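Side-chain contacts in carboxymuconolactone decarboxylase family protein (Thermotoga maritima, PDB 1VKE), which probably acts as an oxidoreductase of the AhpD-like clan, with peroxiredoxin-type activity that may serve the antioxidative response: residues R70-I75 and L111-G116; A46-G51 and R76-R81. All coordinates share one frame; numbering follows the deposited sequence. Where two conformers were deposited one is given.

Contact 1. Residues R70-I75 and L111-G116; sequences RCDDCI and LRRAVG
The CA atoms of Ile75 and Ala114, the closer of two paired positions between helix 72-84 and helix 108-127, are 6.8 Å apart, and those of Asp72 and Arg113 7.8 Å. The apolar half is small: the CG2 branch of Ile75, anti to its nitrogen, reaches the methyl of Ala114 (CG2 to CB, 3.7 Å), and Leu63 of helix 55-68 packs on Ile75. The polar half illustrates a salt bridge in which a single carboxylate oxygen takes both N-H groups. Arg113 bends at CG-CD (chi3 -80°) and turns its NE/NH2 edge to Asp72, whose OD2 receives NE and NH2, each at 3.0 Å. Both bonds are weak, angled at 128°, and the carboxylate stands 85° from the guanidinium plane. Asp72 OD1 accepts a hydrogen bond from His110 ND1. Were Arg113 replaced by an alanine, OD2 of Asp72 would probably lose its charged mate, while OD1 could still hold His110. Cys71, the N-cap residue, forms a disulfide with Cys74 (SG to SG, 2.2 Å), as expected for the Cys-X-X-Cys site of AhpD-like proteins. Two partners thus divide the carboxylate, and the salt bridge ties helix 108-127 to Asp72, one of the two residues enclosed by the disulfide.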
loop_
_atom_site.group_PDB
_atom_site.type_symbol
_atom_site.label_atom_id
_atom_site.label_comp_id
_atom_site.label_asym_id
_atom_site.label_seq_id
_atom_site.Cartn_x
_atom_site.Cartn_y
_atom_site.Cartn_z
ATOM N N ARG E 70 -6.341 -4.219 1.738
ATOM C CA ARG E 70 -6.200 -5.502 1.078
ATOM C C ARG E 70 -5.557 -6.560 1.980
ATOM O O ARG E 70 -4.600 -7.223 1.577
ATOM C CB ARG E 70 -5.436 -5.329 -0.230
ATOM C CG ARG E 70 -6.232 -4.636 -1.261
ATOM C CD ARG E 70 -5.557 -4.628 -2.617
ATOM N NE ARG E 70 -4.448 -3.701 -2.690
ATOM C CZ ARG E 70 -3.290 -3.903 -3.378
ATOM N NH1 ARG E 70 -2.971 -5.053 -3.967
ATOM N NH2 ARG E 70 -2.431 -2.937 -3.374
ATOM N N CYS E 71 -6.078 -6.693 3.201
ATOM C CA CYS E 71 -5.633 -7.744 4.147
ATOM C C CYS E 71 -6.707 -8.790 4.324
ATOM O O CYS E 71 -7.680 -8.562 5.035
ATOM C CB CYS E 71 -5.358 -7.088 5.502
ATOM S SG CYS E 71 -4.855 -8.305 6.803
ATOM N N ASP E 72 -6.529 -9.957 3.684
ATOM C CA ASP E 72 -7.554 -10.972 3.731
ATOM C C ASP E 72 -7.883 -11.495 5.109
ATOM O O ASP E 72 -9.051 -11.690 5.437
ATOM C CB ASP E 72 -7.201 -12.113 2.796
ATOM C CG ASP E 72 -7.370 -11.721 1.336
ATOM O OD1 ASP E 72 -8.252 -10.895 1.013
ATOM O OD2 ASP E 72 -6.622 -12.145 0.470
ATOM N N ASP E 73 -6.872 -11.795 5.919
ATOM C CA ASP E 73 -7.175 -12.336 7.255
ATOM C C ASP E 73 -7.870 -11.271 8.106
ATOM O O ASP E 73 -8.712 -11.601 8.960
ATOM C CB ASP E 73 -5.899 -12.733 7.985
ATOM C CG ASP E 73 -5.437 -14.111 7.662
ATOM O OD1 ASP E 73 -6.131 -14.859 6.944
ATOM O OD2 ASP E 73 -4.327 -14.483 8.084
ATOM N N CYS E 74 -7.542 -9.990 7.911
ATOM C CA CYS E 74 -8.183 -8.911 8.666
ATOM C C CYS E 74 -9.647 -8.766 8.220
ATOM O O CYS E 74 -10.578 -8.573 9.031
ATOM C CB CYS E 74 -7.518 -7.559 8.430
ATOM S SG CYS E 74 -5.723 -7.562 8.662
ATOM N N ILE E 75 -9.859 -8.865 6.911
ATOM C CA ILE E 75 -11.217 -8.833 6.352
ATOM C C ILE E 75 -12.074 -9.944 6.976
ATOM O O ILE E 75 -13.230 -9.738 7.434
ATOM C CB ILE E 75 -11.190 -9.013 4.804
ATOM C CG1 ILE E 75 -10.587 -7.760 4.168
ATOM C CG2 ILE E 75 -12.641 -9.267 4.263
ATOM C CD1 ILE E 75 -10.293 -7.899 2.709
ATOM N N LEU E 111 -12.570 -8.430 -2.421
ATOM C CA LEU E 111 -14.036 -8.344 -2.269
ATOM C C LEU E 111 -14.671 -9.682 -2.630
ATOM O O LEU E 111 -15.600 -10.157 -1.954
ATOM C CB LEU E 111 -14.568 -7.217 -3.145
ATOM C CG LEU E 111 -16.076 -7.130 -3.297
ATOM C CD1 LEU E 111 -16.680 -6.704 -1.979
ATOM C CD2 LEU E 111 -16.431 -6.164 -4.410
ATOM N N ARG E 112 -14.160 -10.337 -3.654
ATOM C CA ARG E 112 -14.618 -11.678 -4.026
ATOM C C ARG E 112 -14.433 -12.660 -2.890
ATOM O O ARG E 112 -15.359 -13.428 -2.543
ATOM C CB ARG E 112 -13.857 -12.168 -5.256
ATOM C CG ARG E 112 -13.973 -13.657 -5.550
ATOM C CD ARG E 112 -13.113 -14.113 -6.732
ATOM N NE ARG E 112 -11.981 -14.958 -6.328
ATOM C CZ ARG E 112 -10.818 -14.538 -5.806
ATOM N NH1 ARG E 112 -10.578 -13.254 -5.573
ATOM N NH2 ARG E 112 -9.888 -15.439 -5.502
ATOM N N ARG E 113 -13.258 -12.652 -2.292
ATOM C CA ARG E 113 -12.994 -13.537 -1.177
ATOM C C ARG E 113 -13.888 -13.193 0.003
ATOM O O ARG E 113 -14.365 -14.086 0.712
ATOM C CB ARG E 113 -11.498 -13.490 -0.797
ATOM C CG ARG E 113 -10.682 -14.191 -1.834
ATOM C CD ARG E 113 -9.351 -14.548 -1.370
ATOM N NE ARG E 113 -8.499 -13.392 -1.441
ATOM C CZ ARG E 113 -7.781 -13.047 -2.512
ATOM N NH1 ARG E 113 -7.829 -13.732 -3.638
ATOM N NH2 ARG E 113 -7.014 -11.980 -2.456
ATOM N N ALA E 114 -14.116 -11.914 0.226
ATOM C CA ALA E 114 -14.959 -11.465 1.325
ATOM C C ALA E 114 -16.392 -11.982 1.174
ATOM O O ALA E 114 -16.983 -12.442 2.152
ATOM C CB ALA E 114 -14.956 -9.949 1.430
ATOM N N VAL E 115 -16.931 -11.883 -0.034
ATOM C CA VAL E 115 -18.310 -12.313 -0.289
ATOM C C VAL E 115 -18.428 -13.812 -0.114
ATOM O O VAL E 115 -19.395 -14.293 0.504
ATOM C CB VAL E 115 -18.808 -11.819 -1.661
ATOM C CG1 VAL E 115 -20.122 -12.517 -2.030
ATOM C CG2 VAL E 115 -19.038 -10.306 -1.563
ATOM N N GLY E 116 -17.428 -14.536 -0.556
ATOM C CA GLY E 116 -17.367 -15.986 -0.378
ATOM C C GLY E 116 -17.354 -16.424 1.074
ATOM O O GLY E 116 -18.081 -17.349 1.489
#

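Contact 2. Residues A46-G51 and R76-R81; sequences AVYRPG and RYHLVR
The aromatic rings of Tyr48 and His78 meet obliquely, their planes 48° apart and their centroids 4.8 Å from each other. The two side chains cross at about a right angle, and His78 leads with its CE1 corner, which sits over one face of the phenol ring, displaced toward the rim, and comes within 3.4 Å of Tyr48 CZ. Tyr48 extends from a type I turn (Ala46 to Arg49) with CG anti to its carbonyl carbon (chi1 -64°), which sends the ring toward helix 72-84. Behind the imidazole, Tyr77 CD2 lies 3.7 Å over the centre of the His78 ring. The contact has no hydrogen bond of its own. His78 ND1 is bonded instead to Glu59 of helix 55-68, a second-shell link that would restrain rotation of the imidazole, and Val102 of a neighbouring subunit packs against Tyr48. The Tyr48 hydroxyl and His78 NE2 both bond one oxygen of an unidentified molecule, probably from the crystallisation liquor. A histidine four residues after Cys-X-X-Cys, joined to a glutamate, is consistent with the active-site pattern of AhpD-like proteins; the Tyr48 hydroxyl and His78 NE2, which share that oxygen, may mark a polar spot in a pocket.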
loop_
_atom_site.group_PDB
_atom_site.type_symbol
_atom_site.label_atom_id
_atom_site.label_comp_id
_atom_site.label_asym_id
_atom_site.label_seq_id
_atom_site.Cartn_x
_atom_site.Cartn_y
_atom_site.Cartn_z
ATOM N N ALA E 46 -8.758 -3.193 21.946
ATOM C CA ALA E 46 -9.409 -2.079 22.638
ATOM C C ALA E 46 -10.166 -1.090 21.738
ATOM O O ALA E 46 -11.226 -0.605 22.105
ATOM C CB ALA E 46 -8.408 -1.303 23.462
ATOM N N VAL E 47 -9.593 -0.760 20.580
ATOM C CA VAL E 47 -10.176 0.273 19.695
ATOM C C VAL E 47 -11.503 -0.142 19.086
ATOM O O VAL E 47 -12.178 0.706 18.533
ATOM C CB VAL E 47 -9.199 0.787 18.646
ATOM C CG1 VAL E 47 -8.028 1.469 19.310
ATOM C CG2 VAL E 47 -8.779 -0.306 17.672
ATOM N N TYR E 48 -11.868 -1.435 19.155
ATOM C CA TYR E 48 -13.159 -1.883 18.683
ATOM C C TYR E 48 -14.189 -2.063 19.791
ATOM O O TYR E 48 -15.332 -2.426 19.500
ATOM C CB TYR E 48 -13.006 -3.189 17.891
ATOM C CG TYR E 48 -12.180 -2.992 16.633
ATOM C CD1 TYR E 48 -12.739 -2.418 15.486
ATOM C CD2 TYR E 48 -10.846 -3.284 16.613
ATOM C CE1 TYR E 48 -11.969 -2.192 14.341
ATOM C CE2 TYR E 48 -10.078 -3.047 15.484
ATOM C CZ TYR E 48 -10.658 -2.501 14.371
ATOM O OH TYR E 48 -9.849 -2.312 13.269
ATOM N N ARG E 49 -13.806 -1.849 21.061
ATOM C CA ARG E 49 -14.769 -1.870 22.157
ATOM C C ARG E 49 -15.683 -0.636 22.016
ATOM O O ARG E 49 -15.243 0.402 21.530
ATOM C CB ARG E 49 -14.078 -1.890 23.531
ATOM C CG ARG E 49 -13.327 -3.145 23.883
ATOM C CD ARG E 49 -13.102 -3.304 25.403
ATOM N NE ARG E 49 -12.224 -2.271 25.977
ATOM C CZ ARG E 49 -10.916 -2.411 26.235
ATOM N NH1 ARG E 49 -10.279 -3.548 25.992
ATOM N NH2 ARG E 49 -10.235 -1.389 26.752
ATOM N N PRO E 50 -16.948 -0.789 22.388
ATOM C CA PRO E 50 -17.931 0.270 22.126
ATOM C C PRO E 50 -17.691 1.518 22.974
ATOM O O PRO E 50 -17.216 1.416 24.090
ATOM C CB PRO E 50 -19.251 -0.388 22.453
ATOM C CG PRO E 50 -18.941 -1.443 23.452
ATOM C CD PRO E 50 -17.545 -1.944 23.064
ATOM N N GLY E 51 -18.045 2.682 22.428
ATOM C CA GLY E 51 -18.044 3.949 23.156
ATOM C C GLY E 51 -19.250 4.705 22.646
ATOM O O GLY E 51 -20.358 4.162 22.623
ATOM N N ARG E 76 -11.515 -11.150 6.978
ATOM C CA ARG E 76 -12.210 -12.308 7.575
ATOM C C ARG E 76 -12.590 -12.095 9.050
ATOM O O ARG E 76 -13.724 -12.348 9.459
ATOM C CB ARG E 76 -11.386 -13.579 7.436
ATOM C CG ARG E 76 -11.339 -14.165 6.054
ATOM C CD ARG E 76 -10.342 -15.378 5.960
ATOM N NE ARG E 76 -9.994 -15.693 4.570
ATOM C CZ ARG E 76 -8.762 -15.628 4.018
ATOM N NH1 ARG E 76 -7.692 -15.244 4.715
ATOM N NH2 ARG E 76 -8.603 -15.959 2.736
ATOM N N TYR E 77 -11.641 -11.591 9.836
ATOM C CA TYR E 77 -11.836 -11.340 11.236
ATOM C C TYR E 77 -13.005 -10.367 11.403
ATOM O O TYR E 77 -13.948 -10.605 12.154
ATOM C CB TYR E 77 -10.566 -10.719 11.911
ATOM C CG TYR E 77 -10.871 -10.325 13.333
ATOM C CD1 TYR E 77 -10.811 -11.243 14.362
ATOM C CD2 TYR E 77 -11.186 -9.000 13.657
ATOM C CE1 TYR E 77 -11.171 -10.879 15.678
ATOM C CE2 TYR E 77 -11.542 -8.644 14.963
ATOM C CZ TYR E 77 -11.512 -9.587 15.952
ATOM O OH TYR E 77 -11.827 -9.260 17.259
ATOM N N HIS E 78 -12.957 -9.231 10.707
ATOM C CA HIS E 78 -14.057 -8.242 10.893
ATOM C C HIS E 78 -15.402 -8.711 10.347
ATOM O O HIS E 78 -16.451 -8.318 10.871
ATOM C CB HIS E 78 -13.634 -6.897 10.341
ATOM C CG HIS E 78 -12.553 -6.283 11.148
ATOM N ND1 HIS E 78 -12.745 -5.813 12.437
ATOM C CD2 HIS E 78 -11.246 -6.072 10.865
ATOM C CE1 HIS E 78 -11.592 -5.373 12.905
ATOM N NE2 HIS E 78 -10.672 -5.485 11.959
ATOM N N LEU E 79 -15.399 -9.537 9.309
ATOM C CA LEU E 79 -16.654 -10.119 8.833
ATOM C C LEU E 79 -17.252 -10.976 9.918
ATOM O O LEU E 79 -18.468 -10.938 10.168
ATOM C CB LEU E 79 -16.467 -10.987 7.569
ATOM C CG LEU E 79 -16.431 -10.232 6.242
ATOM C CD1 LEU E 79 -16.008 -11.160 5.087
ATOM C CD2 LEU E 79 -17.783 -9.550 5.936
ATOM N N VAL E 80 -16.445 -11.820 10.558
ATOM C CA VAL E 80 -17.012 -12.632 11.668
ATOM C C VAL E 80 -17.675 -11.719 12.714
ATOM O O VAL E 80 -18.798 -11.958 13.164
ATOM C CB VAL E 80 -15.941 -13.543 12.325
ATOM C CG1 VAL E 80 -16.463 -14.256 13.531
ATOM C CG2 VAL E 80 -15.421 -14.526 11.306
ATOM N N ARG E 81 -16.942 -10.679 13.126
ATOM C CA ARG E 81 -17.442 -9.816 14.194
ATOM C C ARG E 81 -18.696 -9.085 13.728
ATOM O O ARG E 81 -19.660 -8.919 14.507
ATOM C CB ARG E 81 -16.376 -8.778 14.529
ATOM C CG ARG E 81 -15.158 -9.339 15.196
ATOM C CD ARG E 81 -15.418 -9.770 16.626
ATOM N NE ARG E 81 -15.924 -8.620 17.403
ATOM C CZ ARG E 81 -17.133 -8.535 17.970
ATOM N NH1 ARG E 81 -17.984 -9.546 17.927
ATOM N NH2 ARG E 81 -17.464 -7.429 18.620
#

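Overall arrangement
Followed from the N terminus, the chain passes through helix 15-28 and helix 35-46, enters the loop 46-51, the first half of contact 2, and then runs along helix 55-68. It next enters 70-75, which opens contact 1, before 76-81 closes contact 2 immediately afterwards. The rest of helix 72-84 and helix 89-103 follow, and 111-116 closes contact 1. The two loops therefore cross rather than nest. Helix 72-84 is common to both: its start meets helix 108-127, and its next turns meet the loop after helix 35-46. The contact centres are about 15 Å apart, yet the contacts touch where Leu79 CD1 packs 3.3 Å from Ala114 O, so helix 72-84 packs against helix 108-127 beyond contact 1 as well.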